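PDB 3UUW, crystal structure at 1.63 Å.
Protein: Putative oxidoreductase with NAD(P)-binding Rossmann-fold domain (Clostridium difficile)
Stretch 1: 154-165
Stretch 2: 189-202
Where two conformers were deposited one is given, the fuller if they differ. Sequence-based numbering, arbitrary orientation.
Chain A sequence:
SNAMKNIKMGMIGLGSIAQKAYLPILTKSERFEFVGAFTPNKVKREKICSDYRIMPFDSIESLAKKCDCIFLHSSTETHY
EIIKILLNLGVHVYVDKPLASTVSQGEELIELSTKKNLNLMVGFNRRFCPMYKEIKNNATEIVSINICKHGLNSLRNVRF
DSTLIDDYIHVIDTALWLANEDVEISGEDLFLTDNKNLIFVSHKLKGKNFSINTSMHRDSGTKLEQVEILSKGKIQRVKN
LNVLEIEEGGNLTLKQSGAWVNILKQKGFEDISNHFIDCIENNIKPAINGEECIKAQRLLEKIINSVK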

# COMPACT_ATOMS: atom_id res chain seq x y z
N SER A 154 -13.30 16.36 -13.92
CA SER A 154 -14.68 15.93 -14.22
C SER A 154 -15.69 17.07 -14.14
O SER A 154 -16.90 16.84 -14.19
CB SER A 154 -15.13 14.83 -13.25
OG SER A 154 -14.37 13.66 -13.42
N LEU A 155 -15.17 18.30 -14.01
CA LEU A 155 -15.99 19.50 -13.87
C LEU A 155 -16.31 19.99 -15.28
O LEU A 155 -15.41 20.39 -16.03
CB LEU A 155 -15.19 20.55 -13.08
CG LEU A 155 -15.91 21.71 -12.40
CD1 LEU A 155 -16.88 21.19 -11.36
CD2 LEU A 155 -14.88 22.62 -11.74
N ARG A 156 -17.60 19.95 -15.64
CA ARG A 156 -18.05 20.31 -16.98
C ARG A 156 -19.22 21.28 -16.96
O ARG A 156 -19.80 21.56 -15.91
CB ARG A 156 -18.41 19.04 -17.76
CG ARG A 156 -17.27 18.01 -17.83
CD ARG A 156 -16.06 18.55 -18.60
NE ARG A 156 -16.21 18.35 -20.04
CZ ARG A 156 -15.51 17.48 -20.77
NH1 ARG A 156 -14.56 16.73 -20.21
NH2 ARG A 156 -15.73 17.38 -22.08
N ASN A 157 -19.60 21.78 -18.14
CA ASN A 157 -20.67 22.77 -18.20
C ASN A 157 -22.04 22.15 -18.47
O ASN A 157 -22.63 22.29 -19.54
CB ASN A 157 -20.35 23.86 -19.23
CG ASN A 157 -21.18 25.12 -19.02
OD1 ASN A 157 -21.79 25.31 -17.97
ND2 ASN A 157 -21.18 26.00 -20.02
N VAL A 158 -22.54 21.43 -17.47
CA VAL A 158 -23.88 20.88 -17.49
C VAL A 158 -24.47 21.24 -16.14
O VAL A 158 -23.73 21.31 -15.15
CB VAL A 158 -23.89 19.37 -17.68
CG1 VAL A 158 -25.31 18.90 -18.00
CG2 VAL A 158 -22.94 18.97 -18.81
N ARG A 159 -25.76 21.52 -16.08
CA ARG A 159 -26.36 21.91 -14.82
C ARG A 159 -26.17 20.78 -13.79
O ARG A 159 -26.17 19.60 -14.14
CB ARG A 159 -27.83 22.29 -14.99
CG ARG A 159 -28.37 23.07 -13.81
CD ARG A 159 -29.78 23.59 -14.04
NE ARG A 159 -30.23 24.32 -12.86
CZ ARG A 159 -31.40 24.92 -12.73
NH1 ARG A 159 -32.30 24.89 -13.72
NH2 ARG A 159 -31.68 25.56 -11.60
N PHE A 160 -26.00 21.15 -12.53
CA PHE A 160 -25.70 20.18 -11.47
C PHE A 160 -26.72 19.03 -11.37
O PHE A 160 -26.34 17.90 -11.04
CB PHE A 160 -25.58 20.88 -10.13
CG PHE A 160 -26.91 21.29 -9.56
CD1 PHE A 160 -27.54 22.45 -9.98
CD2 PHE A 160 -27.54 20.50 -8.60
CE1 PHE A 160 -28.77 22.82 -9.46
CE2 PHE A 160 -28.76 20.86 -8.07
CZ PHE A 160 -29.38 22.03 -8.51
N ASP A 161 -28.00 19.31 -11.61
CA ASP A 161 -29.02 18.25 -11.50
C ASP A 161 -28.77 17.08 -12.45
O ASP A 161 -29.02 15.93 -12.10
CB ASP A 161 -30.45 18.79 -11.63
CG ASP A 161 -30.69 19.58 -12.91
OD1 ASP A 161 -29.78 20.28 -13.41
OD2 ASP A 161 -31.82 19.50 -13.43
N SER A 162 -28.27 17.37 -13.64
CA SER A 162 -27.92 16.32 -14.61
C SER A 162 -26.82 15.41 -14.05
O SER A 162 -26.91 14.20 -14.11
CB SER A 162 -27.46 16.94 -15.92
OG SER A 162 -28.45 17.81 -16.41
N THR A 163 -25.79 16.02 -13.48
CA THR A 163 -24.69 15.26 -12.89
C THR A 163 -25.16 14.42 -11.69
O THR A 163 -24.76 13.28 -11.51
CB THR A 163 -23.54 16.21 -12.50
OG1 THR A 163 -23.22 17.04 -13.62
CG2 THR A 163 -22.31 15.44 -12.08
N LEU A 164 -26.04 14.98 -10.86
CA LEU A 164 -26.55 14.22 -9.74
C LEU A 164 -27.29 12.94 -10.19
O LEU A 164 -26.99 11.86 -9.72
CB LEU A 164 -27.46 15.08 -8.87
CG LEU A 164 -26.81 16.22 -8.08
CD1 LEU A 164 -27.89 16.98 -7.30
CD2 LEU A 164 -25.69 15.72 -7.14
N ILE A 165 -28.22 13.10 -11.13
CA ILE A 165 -29.04 12.00 -11.62
C ILE A 165 -28.25 10.97 -12.41
O ILE A 165 -28.58 9.78 -12.40
CB ILE A 165 -30.19 12.54 -12.50
CG1 ILE A 165 -31.12 13.45 -11.68
CG2 ILE A 165 -31.00 11.40 -13.06
CD1 ILE A 165 -31.83 12.71 -10.57
N ASP A 189 -23.98 18.96 1.93
CA ASP A 189 -23.12 20.00 1.37
C ASP A 189 -23.44 19.97 -0.13
O ASP A 189 -23.47 18.91 -0.74
CB ASP A 189 -21.63 19.68 1.51
CG ASP A 189 -21.17 19.57 2.95
OD1 ASP A 189 -21.67 20.32 3.80
OD2 ASP A 189 -20.27 18.73 3.19
N LEU A 190 -23.66 21.13 -0.73
CA LEU A 190 -23.85 21.15 -2.16
C LEU A 190 -23.21 22.41 -2.69
O LEU A 190 -23.72 23.50 -2.49
CB LEU A 190 -25.33 21.05 -2.52
CG LEU A 190 -25.63 21.11 -4.02
CD1 LEU A 190 -25.12 19.84 -4.70
CD2 LEU A 190 -27.12 21.28 -4.24
N PHE A 191 -22.07 22.24 -3.36
CA PHE A 191 -21.26 23.36 -3.86
C PHE A 191 -21.30 23.39 -5.37
O PHE A 191 -20.96 22.40 -6.04
CB PHE A 191 -19.80 23.25 -3.37
CG PHE A 191 -19.64 23.07 -1.88
CD1 PHE A 191 -20.62 23.52 -0.98
CD2 PHE A 191 -18.49 22.48 -1.37
CE1 PHE A 191 -20.45 23.35 0.40
CE2 PHE A 191 -18.31 22.32 0.01
CZ PHE A 191 -19.31 22.75 0.89
N LEU A 192 -21.69 24.55 -5.89
CA LEU A 192 -21.88 24.77 -7.31
C LEU A 192 -21.04 25.92 -7.80
O LEU A 192 -20.75 26.85 -7.05
CB LEU A 192 -23.35 25.11 -7.61
CG LEU A 192 -24.41 24.12 -7.09
CD1 LEU A 192 -25.83 24.64 -7.39
CD2 LEU A 192 -24.19 22.73 -7.66
N THR A 193 -20.68 25.87 -9.08
CA THR A 193 -20.01 26.99 -9.73
C THR A 193 -21.02 28.11 -9.89
O THR A 193 -22.23 27.92 -9.68
CB THR A 193 -19.48 26.62 -11.14
OG1 THR A 193 -20.59 26.32 -12.01
CG2 THR A 193 -18.53 25.45 -11.08
N ASP A 194 -20.53 29.29 -10.27
CA ASP A 194 -21.41 30.42 -10.52
C ASP A 194 -22.45 30.06 -11.58
O ASP A 194 -23.59 30.51 -11.51
CB ASP A 194 -20.61 31.65 -10.97
CG ASP A 194 -19.78 32.26 -9.84
OD1 ASP A 194 -19.01 33.21 -10.11
OD2 ASP A 194 -19.90 31.79 -8.68
N ASN A 195 -22.05 29.23 -12.55
CA ASN A 195 -22.95 28.79 -13.62
C ASN A 195 -23.75 27.53 -13.29
O ASN A 195 -24.25 26.88 -14.19
CB ASN A 195 -22.16 28.58 -14.93
CG ASN A 195 -21.69 29.89 -15.55
OD1 ASN A 195 -22.31 30.94 -15.36
ND2 ASN A 195 -20.60 29.82 -16.30
N LYS A 196 -23.86 27.21 -12.00
CA LYS A 196 -24.66 26.07 -11.52
C LYS A 196 -24.17 24.67 -11.91
O LYS A 196 -24.98 23.72 -11.96
CB LYS A 196 -26.15 26.25 -11.88
CG LYS A 196 -26.98 26.98 -10.83
CD LYS A 196 -26.34 28.27 -10.39
CE LYS A 196 -27.21 28.99 -9.38
NZ LYS A 196 -26.56 30.26 -8.94
N ASN A 197 -22.87 24.53 -12.15
CA ASN A 197 -22.28 23.21 -12.40
C ASN A 197 -21.89 22.60 -11.04
O ASN A 197 -21.50 23.33 -10.13
CB ASN A 197 -21.05 23.33 -13.28
CG ASN A 197 -21.26 24.21 -14.49
OD1 ASN A 197 -20.56 25.19 -14.67
ND2 ASN A 197 -22.28 23.91 -15.29
N LEU A 198 -21.98 21.27 -10.92
CA LEU A 198 -21.62 20.58 -9.68
C LEU A 198 -20.12 20.56 -9.44
O LEU A 198 -19.35 20.10 -10.29
CB LEU A 198 -22.12 19.13 -9.71
CG LEU A 198 -21.84 18.29 -8.45
CD1 LEU A 198 -22.55 18.90 -7.24
CD2 LEU A 198 -22.27 16.85 -8.64
N ILE A 199 -19.72 21.03 -8.26
CA ILE A 199 -18.33 20.90 -7.80
C ILE A 199 -18.22 19.75 -6.79
O ILE A 199 -17.43 18.82 -6.95
CB ILE A 199 -17.81 22.18 -7.10
CG1 ILE A 199 -17.82 23.39 -8.04
CG2 ILE A 199 -16.38 21.94 -6.55
CD1 ILE A 199 -17.56 24.70 -7.33
N PHE A 200 -19.01 19.85 -5.73
CA PHE A 200 -18.96 18.86 -4.65
C PHE A 200 -20.34 18.66 -4.06
O PHE A 200 -21.09 19.62 -3.93
CB PHE A 200 -17.99 19.36 -3.59
CG PHE A 200 -17.91 18.49 -2.37
CD1 PHE A 200 -17.10 17.37 -2.37
CD2 PHE A 200 -18.65 18.78 -1.25
CE1 PHE A 200 -17.03 16.53 -1.25
CE2 PHE A 200 -18.58 17.94 -0.12
CZ PHE A 200 -17.75 16.83 -0.13
N VAL A 201 -20.65 17.42 -3.69
CA VAL A 201 -21.90 17.12 -3.01
C VAL A 201 -21.63 16.06 -1.97
O VAL A 201 -20.83 15.16 -2.18
CB VAL A 201 -23.01 16.64 -3.98
CG1 VAL A 201 -22.60 15.38 -4.71
CG2 VAL A 201 -24.35 16.41 -3.24
N SER A 202 -22.31 16.19 -0.84
CA SER A 202 -22.20 15.22 0.22
C SER A 202 -23.49 15.18 1.02
O SER A 202 -24.18 16.19 1.14
CB SER A 202 -21.03 15.55 1.13
OG SER A 202 -21.01 14.68 2.24
O HOH W 1 -22.54 19.75 -13.32

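Contact between a loop leading into a helix (154-165) and a β-hairpin (189-202) of the same chain, burying 639 Å² summed over both sides. Helix 160-165 passes strand 198-202 at 8.8 Å between axes, their N-to-C directions 50° apart; the closest pair of CA atoms is that of Phe-160 and Leu-198, 4.5 Å apart.

Three direct hydrogen bonds join the stretches, all where the loop meets the hairpin turn. The amide of Asn-197 uses one nitrogen for two acceptors: ND2 donates to Val-158 O (3.0 Å, 166° at the hydrogen) and to Asn-157 OD1 (3.1 Å, 147°), so it holds both a backbone carbonyl and a side chain of the loop. Its other end is occupied within the hairpin, where Thr-193 OG1 donates to Asn-197 OD1 (2.9 Å) and accepts from Asn-197 N (2.9 Å). The first ties the side-chain amide, and the second the backbone NH, to Thr-193, which opens the type I turn from Thr-193 to Lys-196; ND2 is left to face the loop. The third bond is between backbones: Phe-160 N donates to Lys-196 O (2.8 Å, 141°). A first-turn helical NH has no carbonyl four residues back within the helix to receive it, and here the hairpin supplies the acceptor, just after the N-cap residue Arg-159.

A water also bridges them. Water 1 donates to Val-158 O (2.7 Å) and accepts from Leu-198 N (2.9 Å), linking the loop to the start of the second strand; it also hydrogen-bonds Thr-163 OG1 (2.8 Å). Val-158 O thus serves both the water and Asn-197 ND2.

Aromatic contacts centre on the buried Phe-160, which points toward the hairpin, its ring turned so that Leu-192 CD1 lies over one face, 4.1 Å from the ring centroid and 23° off the normal, a CH-π contact. Lys-196 O sits at the ring edge, near its plane. Leu-190 CD2 approaches obliquely, 4.2 Å from Phe-160 CE2.

Apolar side chains complete the contact. Phe-160 CB lies 3.4 Å from Leu-192 CD2 and 3.9 Å from Leu-198 CB, so this one residue packs against both strands. One helical turn on, Leu-164 CD2 reaches Leu-198 CD2 and Val-201 CG1, each at 3.9 Å, and Thr-163 CG2 meets Leu-198 CD2 at 3.7 Å. Leu-198, directed toward the helix, is therefore shared by Phe-160, Thr-163 and Leu-164. Farther back in the loop, Leu-155 starts out sideways but its end comes nearer, placing CD1 4.1 Å from Ile-199 CG1, although the CA-to-CB bond of Ile-199 points away.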